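Local coordinates for designed helical repeat protein (Synthetic construct, PDB 5CWG) that has no known natural function, being a computationally designed protein of stacked helices made to explore the range of possible repeat-protein architectures, at residues A34-E39 / A80-A85; E46-D51 / A94-G99; E57-L62 / E86-V91; A134-K139 / A180-A185. One frame throughout, in Å; residues are numbered along the deposited sequence. Where two conformers were deposited one is given.

Interaction 1: residues A34-E39 / A80-A85. With EDO (1,2-ethanediol), chain B.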
loop_
_atom_site.group_PDB
_atom_site.type_symbol
_atom_site.label_atom_id
_atom_site.label_comp_id
_atom_site.label_asym_id
_atom_site.label_seq_id
_atom_site.Cartn_x
_atom_site.Cartn_y
_atom_site.Cartn_z
ATOM N N ALA A 34 10.918 -10.627 6.547
ATOM C CA ALA A 34 11.259 -10.021 5.254
ATOM C C ALA A 34 11.071 -11.017 4.106
ATOM O O ALA A 34 10.547 -10.668 3.053
ATOM C CB ALA A 34 12.673 -9.491 5.276
ATOM N N ARG A 35 11.567 -12.231 4.313
ATOM C CA ARG A 35 11.424 -13.269 3.295
ATOM C C ARG A 35 9.972 -13.596 3.011
ATOM O O ARG A 35 9.578 -13.696 1.859
ATOM C CB ARG A 35 12.202 -14.505 3.715
ATOM C CG ARG A 35 13.692 -14.318 3.683
ATOM C CD ARG A 35 14.481 -15.438 4.338
ATOM N NE ARG A 35 15.915 -15.290 4.097
ATOM C CZ ARG A 35 16.871 -15.970 4.711
ATOM N NH1 ARG A 35 16.575 -16.833 5.675
ATOM N NH2 ARG A 35 18.132 -15.740 4.385
ATOM N N GLU A 36 9.186 -13.743 4.062
ATOM C CA GLU A 36 7.784 -14.062 3.877
ATOM C C GLU A 36 7.015 -12.881 3.289
ATOM O O GLU A 36 6.122 -13.064 2.439
ATOM C CB GLU A 36 7.179 -14.553 5.194
ATOM C CG GLU A 36 7.742 -15.917 5.569
ATOM C CD GLU A 36 7.113 -16.537 6.804
ATOM O OE1 GLU A 36 6.526 -15.808 7.628
ATOM O OE2 GLU A 36 7.233 -17.759 6.952
ATOM N N ALA A 37 7.390 -11.657 3.668
ATOM C CA ALA A 37 6.769 -10.474 3.109
ATOM C C ALA A 37 7.052 -10.397 1.603
ATOM O O ALA A 37 6.165 -10.092 0.806
ATOM C CB ALA A 37 7.280 -9.222 3.795
ATOM N N PHE A 38 8.298 -10.674 1.232
ATOM C CA PHE A 38 8.667 -10.653 -0.177
ATOM C C PHE A 38 7.840 -11.652 -0.977
ATOM O O PHE A 38 7.305 -11.335 -2.044
ATOM C CB PHE A 38 10.160 -10.914 -0.369
ATOM C CG PHE A 38 10.552 -10.849 -1.806
ATOM C CD1 PHE A 38 10.528 -11.976 -2.618
ATOM C CD2 PHE A 38 10.900 -9.645 -2.376
ATOM C CE1 PHE A 38 10.820 -11.892 -3.967
ATOM C CE2 PHE A 38 11.207 -9.570 -3.697
ATOM C CZ PHE A 38 11.164 -10.690 -4.494
ATOM N N GLU A 39 7.736 -12.872 -0.478
ATOM C CA GLU A 39 7.005 -13.884 -1.215
ATOM C C GLU A 39 5.537 -13.527 -1.318
ATOM O O GLU A 39 4.918 -13.750 -2.366
ATOM C CB GLU A 39 7.199 -15.249 -0.586
ATOM C CG GLU A 39 8.614 -15.705 -0.682
ATOM C CD GLU A 39 9.169 -15.691 -2.112
ATOM O OE1 GLU A 39 8.404 -15.911 -3.086
ATOM O OE2 GLU A 39 10.379 -15.479 -2.270
ATOM N N ALA A 80 5.515 -4.653 11.370
ATOM C CA ALA A 80 5.372 -3.576 10.404
ATOM C C ALA A 80 5.608 -4.071 8.972
ATOM O O ALA A 80 4.844 -3.749 8.056
ATOM C CB ALA A 80 6.343 -2.413 10.739
ATOM N N ALA A 81 6.650 -4.868 8.787
ATOM C CA ALA A 81 6.950 -5.417 7.468
ATOM C C ALA A 81 5.803 -6.273 6.971
ATOM O O ALA A 81 5.406 -6.206 5.796
ATOM C CB ALA A 81 8.211 -6.212 7.523
ATOM N N ARG A 82 5.279 -7.138 7.826
ATOM C CA ARG A 82 4.198 -8.025 7.448
ATOM C C ARG A 82 2.958 -7.233 7.092
ATOM O O ARG A 82 2.269 -7.548 6.117
ATOM C CB ARG A 82 3.930 -9.059 8.544
ATOM C CG ARG A 82 5.053 -10.029 8.756
ATOM C CD ARG A 82 4.716 -11.044 9.867
ATOM N NE ARG A 82 5.796 -12.008 10.097
ATOM C CZ ARG A 82 6.052 -13.069 9.321
ATOM N NH1 ARG A 82 5.291 -13.320 8.267
ATOM N NH2 ARG A 82 7.082 -13.861 9.604
ATOM N N ALA A 83 2.634 -6.210 7.887
ATOM C CA ALA A 83 1.451 -5.418 7.625
ATOM C C ALA A 83 1.541 -4.680 6.283
ATOM O O ALA A 83 0.532 -4.533 5.553
ATOM C CB ALA A 83 1.193 -4.436 8.774
ATOM N N ALA A 84 2.710 -4.121 5.990
ATOM C CA ALA A 84 2.909 -3.455 4.704
ATOM C C ALA A 84 2.700 -4.425 3.535
ATOM O O ALA A 84 2.086 -4.080 2.531
ATOM C CB ALA A 84 4.278 -2.813 4.653
ATOM N N ALA A 85 3.254 -5.622 3.666
ATOM C CA ALA A 85 3.116 -6.647 2.618
ATOM C C ALA A 85 1.657 -7.035 2.421
ATOM O O ALA A 85 1.208 -7.158 1.295
ATOM C CB ALA A 85 3.969 -7.842 2.966
HETATM C C1 EDO B . 2.906 -11.680 5.809
HETATM O O1 EDO B . 2.949 -12.145 7.156
HETATM C C2 EDO B . 3.947 -12.402 4.999
HETATM O O2 EDO B . 3.699 -13.814 4.977
#
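E36 OE1 is gripped by both terminal nitrogens of R82, which reach it end-on: NH2 of R82 lies 2.8 Å from E36 OE1, and NH1 of R82 lies 2.9 Å from the same oxygen. The two bonds reach it differently. OE1 offers its anti lone pair to NH1, whereas NH2 comes in from above the carboxylate plane. The oxygen stays close to the guanidinium plane, although the two groups are turned 72° apart, and both bonds are clearly bent. R82 gets there by stretching out fully from CG to NE, and a final turn at chi4 presents its end to the glutamate. A straighter bond, at 157°, runs from R82 NH1 to O1 of a bound 1,2-ethanediol, 2.8 Å away, so NH1 serves two acceptors; the diol probably came from the crystallisation liquor.

Inward of this surface salt bridge the contact is plain alanine packing. The CB of A37 rests 3.7 Å from the CB of A85 and also faces the carbonyl oxygen of A81. Such small side chains allow the axes of the two segments to approach to 9.0 Å while running parallel within 2°. This is close helix stacking in a designed helical repeat: helix 27-47 lies beside helix 77-98, A34 turns to V13 and V16 of helix 3-23, and A81 packs on I63 and V67 of helix 53-73.

Interaction 2: residues E46-D51 / A94-G99; sequences ERAGID and AAKRAG
K96 lays the aliphatic part of its side chain alongside the end of helix 27-47, with its CB 3.8 Å from the CB of A48. Its CG is anti to the backbone N (chi1 -174°), which sends the chain along A48 CA towards the carbonyl of R47. CD of K96 comes to 3.4 Å from R47 O, and CE closer still; this outer part is less certain, because the lysine was deposited in two conformers. A bend at chi4 (-71°) then turns NZ off the line of the chain. In the conformers given, R47 NE and K96 NZ are 6.9 Å apart, so the two positive groups are near without touching, and any repulsion between them is probably modest.

Both segments finish their helices in the same way. G49 and G99 each take a positive phi, 68° in the case of G49, and close a Schellman motif with bonds back into the last turn. One of these runs from G49 N to E46 O at 3.1 Å. The contact thus joins two glycine-terminated helix ends at the protein surface, repeated features of this designed helical repeat. Next to it, I50 and A95 both pack on L106 of helix 103-123, while A94 touches F138 and K139 of helix 127-148, so the paired ends border the two helices that follow.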
loop_
_atom_site.group_PDB
_atom_site.type_symbol
_atom_site.label_atom_id
_atom_site.label_comp_id
_atom_site.label_asym_id
_atom_site.label_seq_id
_atom_site.Cartn_x
_atom_site.Cartn_y
_atom_site.Cartn_z
ATOM N N GLU A 46 2.048 -11.656 -9.054
ATOM C CA GLU A 46 2.004 -12.644 -10.131
ATOM C C GLU A 46 0.573 -13.053 -10.445
ATOM O O GLU A 46 0.191 -13.099 -11.617
ATOM C CB GLU A 46 2.837 -13.860 -9.755
ATOM C CG GLU A 46 4.316 -13.658 -9.819
ATOM C CD GLU A 46 5.148 -14.772 -9.208
ATOM O OE1 GLU A 46 4.583 -15.714 -8.603
ATOM O OE2 GLU A 46 6.394 -14.703 -9.330
ATOM N N ARG A 47 -0.223 -13.346 -9.426
ATOM C CA ARG A 47 -1.608 -13.746 -9.661
ATOM C C ARG A 47 -2.423 -12.652 -10.341
ATOM O O ARG A 47 -3.332 -12.931 -11.129
ATOM C CB ARG A 47 -2.288 -14.153 -8.348
ATOM C CG ARG A 47 -1.709 -15.384 -7.704
ATOM C CD ARG A 47 -2.578 -15.855 -6.552
ATOM N NE ARG A 47 -2.629 -14.923 -5.426
ATOM C CZ ARG A 47 -1.767 -14.938 -4.408
ATOM N NH1 ARG A 47 -0.787 -15.823 -4.356
ATOM N NH2 ARG A 47 -1.881 -14.077 -3.419
ATOM N N ALA A 48 -2.088 -11.390 -10.054
ATOM C CA ALA A 48 -2.808 -10.259 -10.599
ATOM C C ALA A 48 -2.253 -9.819 -11.978
ATOM O O ALA A 48 -2.762 -8.867 -12.564
ATOM C CB ALA A 48 -2.781 -9.055 -9.612
ATOM N N GLY A 49 -1.204 -10.471 -12.449
ATOM C CA GLY A 49 -0.608 -10.124 -13.729
ATOM C C GLY A 49 0.065 -8.771 -13.734
ATOM O O GLY A 49 0.122 -8.112 -14.781
ATOM N N ILE A 50 0.616 -8.372 -12.586
ATOM C CA ILE A 50 1.249 -7.057 -12.450
ATOM C C ILE A 50 2.666 -7.166 -11.903
ATOM O O ILE A 50 3.216 -6.182 -11.418
ATOM C CB ILE A 50 0.400 -6.113 -11.589
ATOM C CG1 ILE A 50 0.265 -6.627 -10.159
ATOM C CG2 ILE A 50 -0.935 -5.838 -12.286
ATOM C CD1 ILE A 50 -0.445 -5.693 -9.205
ATOM N N ASP A 51 3.279 -8.339 -12.024
ATOM C CA ASP A 51 4.607 -8.596 -11.462
ATOM C C ASP A 51 5.748 -8.128 -12.372
ATOM O O ASP A 51 6.702 -8.850 -12.608
ATOM C CB ASP A 51 4.795 -10.075 -11.095
ATOM C CG ASP A 51 4.588 -11.002 -12.258
ATOM O OD1 ASP A 51 3.635 -10.794 -13.032
ATOM O OD2 ASP A 51 5.399 -11.938 -12.376
ATOM N N ALA A 94 -7.434 -6.333 -5.439
ATOM C CA ALA A 94 -8.417 -5.425 -5.994
ATOM C C ALA A 94 -8.136 -5.150 -7.458
ATOM O O ALA A 94 -9.064 -5.068 -8.281
ATOM C CB ALA A 94 -8.471 -4.126 -5.198
ATOM N N ALA A 95 -6.861 -4.979 -7.797
ATOM C CA ALA A 95 -6.489 -4.760 -9.177
ATOM C C ALA A 95 -6.913 -5.954 -10.030
ATOM O O ALA A 95 -7.461 -5.790 -11.123
ATOM C CB ALA A 95 -4.976 -4.513 -9.279
ATOM N N LYS A 96 -6.618 -7.157 -9.556
ATOM C CA LYS A 96 -7.013 -8.369 -10.277
ATOM C C LYS A 96 -8.521 -8.387 -10.511
ATOM O O LYS A 96 -8.986 -8.619 -11.626
ATOM C CB LYS A 96 -6.565 -9.588 -9.477
ATOM C CG LYS A 96 -6.783 -10.914 -10.206
ATOM C CD LYS A 96 -6.144 -12.075 -9.426
ATOM C CE LYS A 96 -6.130 -13.401 -10.189
ATOM N NZ LYS A 96 -7.474 -13.962 -10.308
ATOM N N ARG A 97 -9.279 -8.145 -9.460
ATOM C CA ARG A 97 -10.725 -8.249 -9.550
ATOM C C ARG A 97 -11.304 -7.224 -10.509
ATOM O O ARG A 97 -12.314 -7.488 -11.146
ATOM C CB ARG A 97 -11.366 -8.140 -8.165
ATOM C CG ARG A 97 -12.864 -8.388 -8.118
ATOM C CD ARG A 97 -13.413 -8.419 -6.712
ATOM N NE ARG A 97 -12.982 -9.593 -5.990
ATOM C CZ ARG A 97 -13.422 -9.934 -4.785
ATOM N NH1 ARG A 97 -14.296 -9.161 -4.161
ATOM N NH2 ARG A 97 -12.990 -11.050 -4.213
ATOM N N ALA A 98 -10.677 -6.052 -10.579
ATOM C CA ALA A 98 -11.162 -4.954 -11.386
ATOM C C ALA A 98 -10.486 -4.824 -12.747
ATOM O O ALA A 98 -10.893 -3.966 -13.530
ATOM C CB ALA A 98 -11.021 -3.633 -10.616
ATOM N N GLY A 99 -9.536 -5.708 -13.045
ATOM C CA GLY A 99 -8.824 -5.661 -14.309
ATOM C C GLY A 99 -7.878 -4.493 -14.478
ATOM O O GLY A 99 -7.700 -3.996 -15.581
#

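Interaction 3: residues E57-L62 / E86-V91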
loop_
_atom_site.group_PDB
_atom_site.type_symbol
_atom_site.label_atom_id
_atom_site.label_comp_id
_atom_site.label_asym_id
_atom_site.label_seq_id
_atom_site.Cartn_x
_atom_site.Cartn_y
_atom_site.Cartn_z
ATOM N N GLU A 57 9.421 -3.510 -7.226
ATOM C CA GLU A 57 10.245 -2.490 -6.581
ATOM C C GLU A 57 9.367 -1.559 -5.732
ATOM O O GLU A 57 9.729 -1.216 -4.606
ATOM C CB GLU A 57 11.041 -1.696 -7.627
ATOM C CG GLU A 57 12.279 -2.436 -8.167
ATOM C CD GLU A 57 12.876 -1.819 -9.437
ATOM O OE1 GLU A 57 12.478 -0.687 -9.805
ATOM O OE2 GLU A 57 13.748 -2.471 -10.068
ATOM N N LEU A 58 8.218 -1.138 -6.249
ATOM C CA LEU A 58 7.327 -0.250 -5.512
ATOM C C LEU A 58 6.805 -0.938 -4.256
ATOM O O LEU A 58 6.685 -0.311 -3.199
ATOM C CB LEU A 58 6.182 0.226 -6.386
ATOM C CG LEU A 58 6.577 1.267 -7.455
ATOM C CD1 LEU A 58 5.414 1.471 -8.447
ATOM C CD2 LEU A 58 7.036 2.607 -6.897
ATOM N N ALA A 59 6.441 -2.219 -4.359
ATOM C CA ALA A 59 5.991 -2.979 -3.204
ATOM C C ALA A 59 7.079 -3.055 -2.132
ATOM O O ALA A 59 6.807 -2.897 -0.926
ATOM C CB ALA A 59 5.569 -4.378 -3.627
ATOM N N ILE A 60 8.299 -3.329 -2.556
ATOM C CA ILE A 60 9.412 -3.426 -1.618
ATOM C C ILE A 60 9.726 -2.059 -1.015
ATOM O O ILE A 60 10.056 -1.969 0.163
ATOM C CB ILE A 60 10.638 -4.106 -2.244
ATOM C CG1 ILE A 60 10.559 -5.636 -2.149
ATOM C CG2 ILE A 60 11.945 -3.662 -1.589
ATOM C CD1 ILE A 60 9.241 -6.263 -2.511
ATOM N N ARG A 61 9.590 -0.996 -1.796
ATOM C CA ARG A 61 9.792 0.337 -1.247
ATOM C C ARG A 61 8.750 0.654 -0.190
ATOM O O ARG A 61 9.064 1.271 0.836
ATOM C CB ARG A 61 9.754 1.372 -2.355
ATOM C CG ARG A 61 11.032 1.412 -3.162
ATOM C CD ARG A 61 10.907 2.337 -4.354
ATOM N NE ARG A 61 10.748 3.719 -3.932
ATOM C CZ ARG A 61 10.299 4.699 -4.714
ATOM N NH1 ARG A 61 9.970 4.442 -5.970
ATOM N NH2 ARG A 61 10.196 5.939 -4.240
ATOM N N LEU A 62 7.519 0.202 -0.414
ATOM C CA LEU A 62 6.471 0.386 0.593
ATOM C C LEU A 62 6.876 -0.283 1.900
ATOM O O LEU A 62 6.792 0.306 2.983
ATOM C CB LEU A 62 5.138 -0.193 0.079
ATOM C CG LEU A 62 4.027 -0.290 1.101
ATOM C CD1 LEU A 62 3.579 1.088 1.564
ATOM C CD2 LEU A 62 2.858 -1.075 0.548
ATOM N N GLU A 86 0.927 -7.206 3.523
ATOM C CA GLU A 86 -0.493 -7.528 3.435
ATOM C C GLU A 86 -1.273 -6.411 2.751
ATOM O O GLU A 86 -2.212 -6.682 1.992
ATOM C CB GLU A 86 -1.065 -7.785 4.834
ATOM C CG GLU A 86 -0.543 -9.035 5.515
ATOM C CD GLU A 86 -1.178 -10.338 5.097
ATOM O OE1 GLU A 86 -1.907 -10.373 4.086
ATOM O OE2 GLU A 86 -0.898 -11.366 5.768
ATOM N N ALA A 87 -0.879 -5.158 2.973
ATOM C CA ALA A 87 -1.557 -4.046 2.342
ATOM C C ALA A 87 -1.365 -4.086 0.814
ATOM O O ALA A 87 -2.305 -3.884 0.048
ATOM C CB ALA A 87 -1.052 -2.731 2.878
ATOM N N PHE A 88 -0.137 -4.350 0.376
ATOM C CA PHE A 88 0.102 -4.506 -1.045
ATOM C C PHE A 88 -0.740 -5.647 -1.613
ATOM O O PHE A 88 -1.288 -5.553 -2.699
ATOM C CB PHE A 88 1.580 -4.718 -1.348
ATOM C CG PHE A 88 1.820 -4.997 -2.800
ATOM C CD1 PHE A 88 1.920 -3.962 -3.734
ATOM C CD2 PHE A 88 1.869 -6.291 -3.265
ATOM C CE1 PHE A 88 2.079 -4.237 -5.064
ATOM C CE2 PHE A 88 1.994 -6.553 -4.632
ATOM C CZ PHE A 88 2.123 -5.539 -5.503
ATOM N N LYS A 89 -0.784 -6.771 -0.903
ATOM C CA LYS A 89 -1.564 -7.916 -1.369
ATOM C C LYS A 89 -3.018 -7.505 -1.616
ATOM O O LYS A 89 -3.628 -7.900 -2.612
ATOM C CB LYS A 89 -1.441 -9.075 -0.393
ATOM C CG LYS A 89 -2.374 -10.254 -0.651
ATOM C CD LYS A 89 -1.971 -11.455 0.220
ATOM C CE LYS A 89 -2.796 -12.704 0.069
ATOM N NZ LYS A 89 -4.109 -12.547 0.643
ATOM N N ARG A 90 -3.604 -6.726 -0.718
ATOM C CA ARG A 90 -4.952 -6.236 -0.927
ATOM C C ARG A 90 -5.102 -5.382 -2.166
ATOM O O ARG A 90 -6.094 -5.470 -2.874
ATOM C CB ARG A 90 -5.462 -5.517 0.322
ATOM C CG ARG A 90 -5.631 -6.477 1.533
ATOM C CD ARG A 90 -6.398 -5.864 2.710
ATOM N NE ARG A 90 -5.732 -4.702 3.289
ATOM C CZ ARG A 90 -4.777 -4.760 4.212
ATOM N NH1 ARG A 90 -4.357 -5.929 4.667
ATOM N NH2 ARG A 90 -4.222 -3.649 4.671
ATOM N N VAL A 91 -4.115 -4.538 -2.432
ATOM C CA VAL A 91 -4.127 -3.731 -3.647
ATOM C C VAL A 91 -4.090 -4.626 -4.886
ATOM O O VAL A 91 -4.867 -4.416 -5.838
ATOM C CB VAL A 91 -2.972 -2.715 -3.644
ATOM C CG1 VAL A 91 -2.806 -2.060 -4.986
ATOM C CG2 VAL A 91 -3.245 -1.603 -2.625
#
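The tight part of this contact is A59 against F88. The methyl of A59 sits over one face of the phenyl ring, 3.8 Å from its centroid and only 14° off the ring normal, a clear CH-pi contact. It is displaced a little toward the rim, and its closest ring atom is CD1 of F88, 3.7 Å from A59 CB. The ring reaches this place because its CG is anti to the backbone N (chi1 175°), which carries the phenyl group out across the gap to helix 53-73. One turn on, the packing slackens: CD2 of L62 meets F88 at its CB, not at the ring, at 4.3 Å.

The solvent side of segment 86-91 of helix 77-98 differs. E86, exposed, and K89, partly exposed, take no part in the seam; both touch L40 of helix 27-47, and K89 NZ makes a salt bridge to E93. The seam itself is closed in by further helices, with A59 touching V41 of helix 27-47 and L62 touching I113 of helix 103-123. Two consecutive helices, 53-73 and 77-98, joined by a short loop and packed through apolar side chains, make the helical hairpin from which alpha-helical repeat folds are built.

Interaction 4: residues A134-K139 / A180-A185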
loop_
_atom_site.group_PDB
_atom_site.type_symbol
_atom_site.label_atom_id
_atom_site.label_comp_id
_atom_site.label_asym_id
_atom_site.label_seq_id
_atom_site.Cartn_x
_atom_site.Cartn_y
_atom_site.Cartn_z
ATOM N N ALA A 134 -6.672 2.601 3.658
ATOM C CA ALA A 134 -6.109 3.029 2.390
ATOM C C ALA A 134 -6.397 2.012 1.285
ATOM O O ALA A 134 -6.807 2.379 0.189
ATOM C CB ALA A 134 -4.631 3.275 2.535
ATOM N N ALA A 135 -6.178 0.738 1.580
ATOM C CA ALA A 135 -6.411 -0.292 0.573
ATOM C C ALA A 135 -7.895 -0.384 0.235
ATOM O O ALA A 135 -8.245 -0.628 -0.916
ATOM C CB ALA A 135 -5.902 -1.640 1.063
ATOM N N GLU A 136 -8.767 -0.245 1.223
ATOM C CA GLU A 136 -10.195 -0.309 0.967
ATOM C C GLU A 136 -10.665 0.849 0.130
ATOM O O GLU A 136 -11.544 0.687 -0.700
ATOM C CB GLU A 136 -10.979 -0.336 2.271
ATOM C CG GLU A 136 -12.477 -0.436 2.065
ATOM C CD GLU A 136 -12.901 -1.781 1.536
ATOM O OE1 GLU A 136 -12.112 -2.756 1.635
ATOM O OE2 GLU A 136 -14.048 -1.877 1.032
ATOM N N ALA A 137 -10.062 2.016 0.313
ATOM C CA ALA A 137 -10.407 3.150 -0.510
ATOM C C ALA A 137 -10.071 2.848 -1.983
ATOM O O ALA A 137 -10.861 3.126 -2.884
ATOM C CB ALA A 137 -9.704 4.418 -0.010
ATOM N N PHE A 138 -8.889 2.301 -2.220
ATOM C CA PHE A 138 -8.541 1.883 -3.578
ATOM C C PHE A 138 -9.515 0.833 -4.108
ATOM O O PHE A 138 -9.971 0.917 -5.250
ATOM C CB PHE A 138 -7.114 1.324 -3.630
ATOM C CG PHE A 138 -6.757 0.776 -4.980
ATOM C CD1 PHE A 138 -6.628 1.619 -6.081
ATOM C CD2 PHE A 138 -6.579 -0.583 -5.159
ATOM C CE1 PHE A 138 -6.329 1.105 -7.335
ATOM C CE2 PHE A 138 -6.272 -1.093 -6.398
ATOM C CZ PHE A 138 -6.138 -0.250 -7.489
ATOM N N LYS A 139 -9.787 -0.190 -3.316
ATOM C CA LYS A 139 -10.703 -1.248 -3.742
ATOM C C LYS A 139 -12.044 -0.671 -4.152
ATOM O O LYS A 139 -12.622 -1.065 -5.172
ATOM C CB LYS A 139 -10.896 -2.256 -2.615
ATOM C CG LYS A 139 -11.864 -3.394 -2.918
ATOM C CD LYS A 139 -11.875 -4.374 -1.744
ATOM C CE LYS A 139 -12.637 -5.647 -1.988
ATOM N NZ LYS A 139 -14.066 -5.399 -1.869
ATOM N N ALA A 180 -11.299 10.490 5.991
ATOM C CA ALA A 180 -11.147 11.305 4.795
ATOM C C ALA A 180 -10.994 10.408 3.571
ATOM O O ALA A 180 -11.594 10.651 2.506
ATOM C CB ALA A 180 -9.938 12.239 4.923
ATOM N N ALA A 181 -10.157 9.385 3.701
ATOM C CA ALA A 181 -9.907 8.457 2.583
ATOM C C ALA A 181 -11.198 7.727 2.214
ATOM O O ALA A 181 -11.554 7.604 1.031
ATOM C CB ALA A 181 -8.823 7.464 2.954
ATOM N N ARG A 182 -11.907 7.229 3.216
ATOM C CA ARG A 182 -13.085 6.419 2.928
ATOM C C ARG A 182 -14.203 7.281 2.334
ATOM O O ARG A 182 -14.919 6.845 1.436
ATOM C CB ARG A 182 -13.543 5.668 4.180
ATOM C CG ARG A 182 -12.594 4.533 4.579
ATOM C CD ARG A 182 -13.227 3.670 5.645
ATOM N NE ARG A 182 -12.293 2.782 6.334
ATOM C CZ ARG A 182 -12.085 1.501 6.035
ATOM N NH1 ARG A 182 -12.710 0.929 5.022
ATOM N NH2 ARG A 182 -11.237 0.779 6.756
ATOM N N GLN A 183 -14.322 8.523 2.791
ATOM C CA GLN A 183 -15.345 9.416 2.268
ATOM C C GLN A 183 -15.036 9.765 0.811
ATOM O O GLN A 183 -15.928 9.815 -0.021
ATOM C CB GLN A 183 -15.449 10.695 3.118
ATOM C CG GLN A 183 -16.160 10.526 4.465
ATOM C CD GLN A 183 -16.205 11.803 5.305
ATOM O OE1 GLN A 183 -16.696 11.788 6.432
ATOM N NE2 GLN A 183 -15.704 12.911 4.759
ATOM N N ALA A 184 -13.773 10.059 0.526
ATOM C CA ALA A 184 -13.375 10.371 -0.843
ATOM C C ALA A 184 -13.676 9.205 -1.802
ATOM O O ALA A 184 -14.131 9.410 -2.929
ATOM C CB ALA A 184 -11.904 10.753 -0.903
ATOM N N ALA A 185 -13.387 8.000 -1.368
ATOM C CA ALA A 185 -13.681 6.841 -2.216
ATOM C C ALA A 185 -15.187 6.687 -2.450
ATOM O O ALA A 185 -15.610 6.360 -3.554
ATOM C CB ALA A 185 -13.110 5.578 -1.619
#
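The guanidinium of R182 meets E136 through its NH1, which sits against the aliphatic part of the glutamate and not against its carboxylate: E136 CG is 3.3 Å from R182 NH1. The setting is the parallel helix stacking of a designed helical repeat. The two flat groups are only 27° apart in orientation, yet no salt bridge forms between them, since E136 OE1 stays 5.0 Å from R182 NH1. This holds for the conformer given, as the arginine was deposited in two. E136 has its CG anti to the backbone N and then bends at chi2 (70°), which carries the carboxylate off to one side. The opposite charges may still attract weakly across the gap.

Helix 127-148 runs beside helix 177-195, with the axes of the two segments 8.7 Å apart and 4° from parallel. The small alanine side chains are consistent with that close spacing, and their methyl groups are buried in the seam. The ring of F138 is turned the other way, into the neighbouring helices, where it touches I160 of helix 153-173 and V105 and A109 of helix 103-123. A181 likewise leans on V167 of helix 153-173. In the seam, A137 CB is 4.3 Å from the CB of A181 and 3.9 Å from the CB of A185, and A185 CB also comes to 3.6 Å from the carbonyl oxygen A137 O.

How the interactions relate
From the N terminus, helix 27-47 opens interaction 1 and then interaction 2, and helix 53-73 opens interaction 3. Helix 77-98 closes all three, in the order 1, 3, 2. Interaction 1 crosses both of the others, whereas interaction 3 is nested inside the loop that interaction 2 closes. Interactions 1 and 2 tie helix 27-47 to helix 77-98 at two levels, their centres 19 Å apart, and interaction 3 fastens helix 53-73 to the same partner. Interaction 4 follows in series, joining helices 127-148 and 177-195 on the opposite side of the chain's centre from interaction 1. F138 of interaction 4 packs on V91 of interaction 3 and A94 of interaction 2, linking helix 127-148 to helix 77-98.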